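Local coordinates for protein ribonucleoside-diphosphate reductase subunit beta (Streptococcus sanguinis, PDB 4N83) that forms the metal-containing beta subunit of a class Ib ribonucleotide reductase, which probably makes deoxyribonucleotides for DNA synthesis, at residues L64-Q69 / F155-L160; N127-K132 / E233-S238. All coordinates share one frame; numbering follows the deposited sequence.

Contact 1: L64-Q69 / F155-L160; sequences LLDTLQ and FLETFL. With MN (manganese (II) ion), chain J; MN (manganese (II) ion), chain I.
Asp66 and Glu157 meet across this contact through a manganese ion that both ligate. Asp66 OD1 binds the ion of chain J at 2.1 Å, and Glu157 OE2 reaches the same ion at 2.4 Å. The other oxygen, Glu157 OE1, binds the manganese of chain I at 2.0 Å, which makes this carboxylate a bridge across the dimetal centre. An extended chain (CD anti to CA, chi2 -177°) carries the Glu157 carboxyl group out from its helix, and its plane is turned 63° from that of the Asp66 carboxylate. Asp66 OD2 is hydrogen-bonded to Tyr104 OH, the hydroxyl of the predicted active-site residue, so Asp66 joins metal and tyrosine directly. Glu97 and Glu191 complete the carboxylate shell around both ions, with His100 at one and His194 at the other.

Away from the metals the packing centres on Leu156, the residue most engaged with the other helix, whose two methyls part between two partners. Its CD1 lies against Leu65 CD1 at 3.9 Å, while the Gln69 side chain reaches toward CD2. The fit slackens beyond these: Leu160 CD1 grazes Leu65 CD1 at 4.2 Å, the two side chains crossing at about a right angle, and Leu68 CD2 stands 4.4 Å from Leu156 CD2. This looser side is still interior, since every touching residue is buried.

The two helical segments run antiparallel at 152° with axes 11.3 Å apart, and a pi-type turn widens the second at 156-160. Helices 49-78 and 148-160 are part of the ferritin-like helical bundle that holds the metals. Helix 128-143 packs on Leu68 and Leu156, helix 211-240 on Leu160, and the second subunit lies against Leu64, Thr67 and Leu68.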
loop_
_atom_site.group_PDB
_atom_site.type_symbol
_atom_site.label_atom_id
_atom_site.label_comp_id
_atom_site.label_asym_id
_atom_site.label_seq_id
_atom_site.Cartn_x
_atom_site.Cartn_y
_atom_site.Cartn_z
ATOM N N LEU A 64 11.463 -14.290 2.280
ATOM C CA LEU A 64 10.392 -15.157 1.792
ATOM C C LEU A 64 9.057 -14.822 2.459
ATOM O O LEU A 64 8.009 -14.850 1.811
ATOM C CB LEU A 64 10.744 -16.627 2.052
ATOM C CG LEU A 64 9.859 -17.689 1.397
ATOM C CD1 LEU A 64 10.114 -17.758 -0.103
ATOM C CD2 LEU A 64 10.097 -19.046 2.040
ATOM N N LEU A 65 9.106 -14.501 3.750
ATOM C CA LEU A 65 7.902 -14.249 4.539
ATOM C C LEU A 65 7.401 -12.802 4.455
ATOM O O LEU A 65 6.215 -12.550 4.668
ATOM C CB LEU A 65 8.141 -14.635 5.996
ATOM C CG LEU A 65 8.558 -16.091 6.231
ATOM C CD1 LEU A 65 9.041 -16.284 7.660
ATOM C CD2 LEU A 65 7.416 -17.045 5.911
ATOM N N ASP A 66 8.294 -11.857 4.162
ATOM C CA ASP A 66 7.876 -10.479 3.861
ATOM C C ASP A 66 7.312 -10.378 2.440
ATOM O O ASP A 66 6.512 -9.486 2.151
ATOM C CB ASP A 66 9.030 -9.481 4.056
ATOM C CG ASP A 66 9.068 -8.892 5.462
ATOM O OD1 ASP A 66 8.043 -8.337 5.911
ATOM O OD2 ASP A 66 10.131 -8.966 6.112
ATOM N N THR A 67 7.739 -11.286 1.561
ATOM C CA THR A 67 7.149 -11.422 0.227
ATOM C C THR A 67 5.765 -12.060 0.336
ATOM O O THR A 67 4.826 -11.646 -0.344
ATOM C CB THR A 67 8.021 -12.297 -0.697
ATOM O OG1 THR A 67 9.375 -11.831 -0.665
ATOM C CG2 THR A 67 7.506 -12.255 -2.134
ATOM N N LEU A 68 5.660 -13.078 1.188
ATOM C CA LEU A 68 4.391 -13.752 1.462
ATOM C C LEU A 68 3.324 -12.776 1.956
ATOM O O LEU A 68 2.163 -12.862 1.551
ATOM C CB LEU A 68 4.601 -14.856 2.506
ATOM C CG LEU A 68 3.367 -15.611 3.009
ATOM C CD1 LEU A 68 2.711 -16.387 1.879
ATOM C CD2 LEU A 68 3.748 -16.539 4.151
ATOM N N GLN A 69 3.727 -11.857 2.830
ATOM C CA GLN A 69 2.804 -10.892 3.427
ATOM C C GLN A 69 2.356 -9.811 2.441
ATOM O O GLN A 69 1.169 -9.485 2.374
ATOM C CB GLN A 69 3.431 -10.241 4.666
ATOM C CG GLN A 69 3.540 -11.161 5.873
ATOM C CD GLN A 69 2.206 -11.405 6.555
ATOM O OE1 GLN A 69 1.896 -10.793 7.576
ATOM N NE2 GLN A 69 1.406 -12.300 5.988
ATOM N N PHE A 155 1.154 -14.439 14.642
ATOM C CA PHE A 155 2.170 -15.461 14.923
ATOM C C PHE A 155 3.369 -15.312 13.993
ATOM O O PHE A 155 4.513 -15.463 14.420
ATOM C CB PHE A 155 1.612 -16.884 14.762
ATOM C CG PHE A 155 0.842 -17.397 15.952
ATOM C CD1 PHE A 155 1.268 -17.151 17.256
ATOM C CD2 PHE A 155 -0.289 -18.180 15.761
ATOM C CE1 PHE A 155 0.558 -17.644 18.338
ATOM C CE2 PHE A 155 -0.998 -18.680 16.840
ATOM C CZ PHE A 155 -0.577 -18.410 18.129
ATOM N N LEU A 156 3.097 -15.027 12.722
ATOM C CA LEU A 156 4.146 -14.910 11.714
ATOM C C LEU A 156 5.165 -13.843 12.098
ATOM O O LEU A 156 6.327 -14.152 12.358
ATOM C CB LEU A 156 3.537 -14.593 10.341
ATOM C CG LEU A 156 4.484 -14.336 9.163
ATOM C CD1 LEU A 156 5.515 -15.446 9.029
ATOM C CD2 LEU A 156 3.687 -14.184 7.876
ATOM N N GLU A 157 4.710 -12.597 12.172
ATOM C CA GLU A 157 5.609 -11.447 12.272
ATOM C C GLU A 157 5.936 -10.990 13.700
ATOM O O GLU A 157 6.924 -10.283 13.901
ATOM C CB GLU A 157 5.035 -10.287 11.459
ATOM C CG GLU A 157 4.852 -10.641 9.993
ATOM C CD GLU A 157 4.352 -9.479 9.167
ATOM O OE1 GLU A 157 3.236 -8.988 9.442
ATOM O OE2 GLU A 157 5.075 -9.058 8.242
ATOM N N THR A 158 5.124 -11.393 14.679
ATOM C CA THR A 158 5.353 -11.021 16.082
ATOM C C THR A 158 6.157 -12.075 16.857
ATOM O O THR A 158 6.724 -11.768 17.906
ATOM C CB THR A 158 4.023 -10.783 16.834
ATOM O OG1 THR A 158 3.064 -10.182 15.954
ATOM C CG2 THR A 158 4.231 -9.881 18.049
ATOM N N PHE A 159 6.211 -13.303 16.337
ATOM C CA PHE A 159 6.782 -14.439 17.071
ATOM C C PHE A 159 7.893 -15.158 16.292
ATOM O O PHE A 159 9.054 -15.131 16.705
ATOM C CB PHE A 159 5.650 -15.398 17.492
ATOM C CG PHE A 159 6.045 -16.852 17.545
ATOM C CD1 PHE A 159 7.009 -17.299 18.440
ATOM C CD2 PHE A 159 5.430 -17.779 16.711
ATOM C CE1 PHE A 159 7.364 -18.637 18.487
ATOM C CE2 PHE A 159 5.780 -19.117 16.758
ATOM C CZ PHE A 159 6.749 -19.547 17.646
ATOM N N LEU A 160 7.542 -15.790 15.174
ATOM C CA LEU A 160 8.491 -16.635 14.432
ATOM C C LEU A 160 9.369 -15.870 13.431
ATOM O O LEU A 160 10.252 -16.459 12.803
ATOM C CB LEU A 160 7.766 -17.807 13.755
ATOM C CG LEU A 160 6.695 -17.523 12.693
ATOM C CD1 LEU A 160 7.300 -17.397 11.300
ATOM C CD2 LEU A 160 5.627 -18.610 12.714
HETATM MN MN MN J . 6.926 -7.649 7.580
HETATM MN MN MN I . 2.559 -7.141 9.333
#

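Contact 2: N127-K132 / E233-S238; sequences NPYLQK and EGYTES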
loop_
_atom_site.group_PDB
_atom_site.type_symbol
_atom_site.label_atom_id
_atom_site.label_comp_id
_atom_site.label_asym_id
_atom_site.label_seq_id
_atom_site.Cartn_x
_atom_site.Cartn_y
_atom_site.Cartn_z
ATOM N N ASN A 127 14.220 -24.541 0.575
ATOM C CA ASN A 127 14.369 -24.929 1.975
ATOM C C ASN A 127 13.229 -25.869 2.389
ATOM O O ASN A 127 12.073 -25.605 2.063
ATOM C CB ASN A 127 14.372 -23.675 2.855
ATOM C CG ASN A 127 14.865 -23.940 4.271
ATOM O OD1 ASN A 127 14.394 -24.852 4.948
ATOM N ND2 ASN A 127 15.802 -23.121 4.733
ATOM N N PRO A 128 13.549 -26.977 3.091
ATOM C CA PRO A 128 12.494 -27.851 3.628
ATOM C C PRO A 128 11.605 -27.194 4.691
ATOM O O PRO A 128 10.402 -27.454 4.730
ATOM C CB PRO A 128 13.278 -29.013 4.255
ATOM C CG PRO A 128 14.601 -29.003 3.580
ATOM C CD PRO A 128 14.889 -27.565 3.269
ATOM N N TYR A 129 12.197 -26.356 5.542
ATOM C CA TYR A 129 11.474 -25.732 6.652
ATOM C C TYR A 129 10.649 -24.530 6.199
ATOM O O TYR A 129 9.449 -24.465 6.463
ATOM C CB TYR A 129 12.448 -25.291 7.747
ATOM C CG TYR A 129 13.307 -26.408 8.295
ATOM C CD1 TYR A 129 12.790 -27.328 9.204
ATOM C CD2 TYR A 129 14.638 -26.544 7.909
ATOM C CE1 TYR A 129 13.574 -28.352 9.711
ATOM C CE2 TYR A 129 15.430 -27.564 8.410
ATOM C CZ TYR A 129 14.894 -28.464 9.309
ATOM O OH TYR A 129 15.676 -29.478 9.809
ATOM N N LEU A 130 11.300 -23.588 5.519
ATOM C CA LEU A 130 10.667 -22.324 5.121
ATOM C C LEU A 130 9.490 -22.528 4.167
ATOM O O LEU A 130 8.450 -21.884 4.313
ATOM C CB LEU A 130 11.691 -21.389 4.466
ATOM C CG LEU A 130 12.894 -20.948 5.306
ATOM C CD1 LEU A 130 13.940 -20.285 4.423
ATOM C CD2 LEU A 130 12.464 -20.017 6.428
ATOM N N GLN A 131 9.664 -23.417 3.190
ATOM C CA GLN A 131 8.611 -23.723 2.217
ATOM C C GLN A 131 7.395 -24.365 2.879
ATOM O O GLN A 131 6.257 -24.058 2.522
ATOM C CB GLN A 131 9.139 -24.644 1.111
ATOM C CG GLN A 131 10.150 -23.989 0.181
ATOM C CD GLN A 131 9.536 -22.907 -0.691
ATOM O OE1 GLN A 131 8.394 -23.026 -1.135
ATOM N NE2 GLN A 131 10.294 -21.845 -0.943
ATOM N N LYS A 132 7.640 -25.253 3.840
ATOM C CA LYS A 132 6.561 -25.886 4.599
ATOM C C LYS A 132 5.954 -24.876 5.576
ATOM O O LYS A 132 4.738 -24.848 5.773
ATOM C CB LYS A 132 7.081 -27.125 5.344
ATOM C CG LYS A 132 6.047 -28.226 5.552
ATOM C CD LYS A 132 5.207 -28.008 6.800
ATOM C CE LYS A 132 4.200 -29.130 6.998
ATOM N NZ LYS A 132 3.100 -29.094 5.994
ATOM N N GLU A 233 11.949 -24.906 15.771
ATOM C CA GLU A 233 13.061 -25.561 16.464
ATOM C C GLU A 233 13.924 -26.389 15.501
ATOM O O GLU A 233 15.113 -26.594 15.750
ATOM C CB GLU A 233 12.544 -26.438 17.612
ATOM C CG GLU A 233 12.084 -25.646 18.831
ATOM C CD GLU A 233 11.417 -26.510 19.886
ATOM O OE1 GLU A 233 10.479 -27.262 19.545
ATOM O OE2 GLU A 233 11.822 -26.429 21.065
ATOM N N GLY A 234 13.319 -26.860 14.411
ATOM C CA GLY A 234 14.055 -27.528 13.338
ATOM C C GLY A 234 14.865 -26.550 12.503
ATOM O O GLY A 234 16.011 -26.832 12.147
ATOM N N TYR A 235 14.267 -25.403 12.190
ATOM C CA TYR A 235 14.937 -24.345 11.427
ATOM C C TYR A 235 16.024 -23.652 12.254
ATOM O O TYR A 235 17.050 -23.236 11.713
ATOM C CB TYR A 235 13.909 -23.316 10.933
ATOM C CG TYR A 235 14.491 -22.195 10.092
ATOM C CD1 TYR A 235 14.840 -22.404 8.760
ATOM C CD2 TYR A 235 14.685 -20.925 10.628
ATOM C CE1 TYR A 235 15.370 -21.381 7.990
ATOM C CE2 TYR A 235 15.213 -19.896 9.865
ATOM C CZ TYR A 235 15.554 -20.129 8.547
ATOM O OH TYR A 235 16.079 -19.108 7.786
ATOM N N THR A 236 15.791 -23.528 13.559
ATOM C CA THR A 236 16.773 -22.941 14.473
ATOM C C THR A 236 18.022 -23.820 14.548
ATOM O O THR A 236 19.141 -23.332 14.394
ATOM C CB THR A 236 16.188 -22.762 15.890
ATOM O OG1 THR A 236 14.988 -21.982 15.824
ATOM C CG2 THR A 236 17.184 -22.066 16.810
ATOM N N GLU A 237 17.817 -25.116 14.781
ATOM C CA GLU A 237 18.917 -26.084 14.822
ATOM C C GLU A 237 19.596 -26.248 13.458
ATOM O O GLU A 237 20.778 -26.591 13.388
ATOM C CB GLU A 237 18.419 -27.441 15.336
ATOM C CG GLU A 237 18.084 -27.442 16.821
ATOM C CD GLU A 237 17.446 -28.736 17.292
ATOM O OE1 GLU A 237 17.923 -29.820 16.896
ATOM O OE2 GLU A 237 16.474 -28.668 18.075
ATOM N N SER A 238 18.852 -25.994 12.382
ATOM C CA SER A 238 19.401 -26.037 11.023
ATOM C C SER A 238 20.401 -24.906 10.745
ATOM O O SER A 238 21.232 -25.026 9.844
ATOM C CB SER A 238 18.269 -25.991 9.990
ATOM O OG SER A 238 18.776 -25.961 8.667
#
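Tyr129 lays one face of its ring over the backbone of Gly234 and Tyr235, with Gly234 C 3.5 Å above the ring plane and offset toward the rim. Gly234 has no side chain, which lets the ring come down on the peptide itself. Ser238 CB approaches the same ring obliquely, 3.6 Å from Tyr129 CE2. In Tyr235, CG is anti to the backbone N (chi1 -178°), and the ring lies alongside Leu130 and Asn127. Leu130 CD2 comes obliquely to within 3.6 Å of Tyr235 CE1, and Asn127 ND2 sits at the ring edge, in plane, 3.7 Å from Tyr235 CE1. The pair is an antiparallel helix packing within the all-helical fold, the axes 9.9 Å apart and inclined at 147°. Asn127 is the N-cap of helix 128-143: its OD1 accepts from Tyr129 N at 2.7 Å and, weakly, from Leu130 N. The capping bonds thus use the amide oxygen, while the nitrogen of the same group faces Tyr235. Farther out, Lys133 makes a cation-pi contact with Tyr235, and Glu237 is salt-bridged to Lys250 of helix 246-263. Gln131 hydrogen-bonds through its amide to Tyr4 and Tyr5 of the second subunit.

In the fold
Contacts 1 and 2 have centres about 14 Å apart and meet at a leucine pair, Leu64 CD2 lying 3.7 Å from Leu130 CB. Their segments alternate along the chain, and helix 128-143, which carries part of contact 2, is followed directly by helix 148-160 of contact 1. Helix 211-240 also serves both, its Leu228 and Glu232 touching Leu160 just before the residues of contact 2. Contact 1 contains metal ligands, whereas contact 2 is packing outside the centre: the Leu130 side chain is about 14 Å from the nearer manganese, and that of Tyr235 about 11 Å from that of Tyr104. Both first segments also hydrogen-bond to the second subunit's N-terminal region, through Thr67 and Gln131.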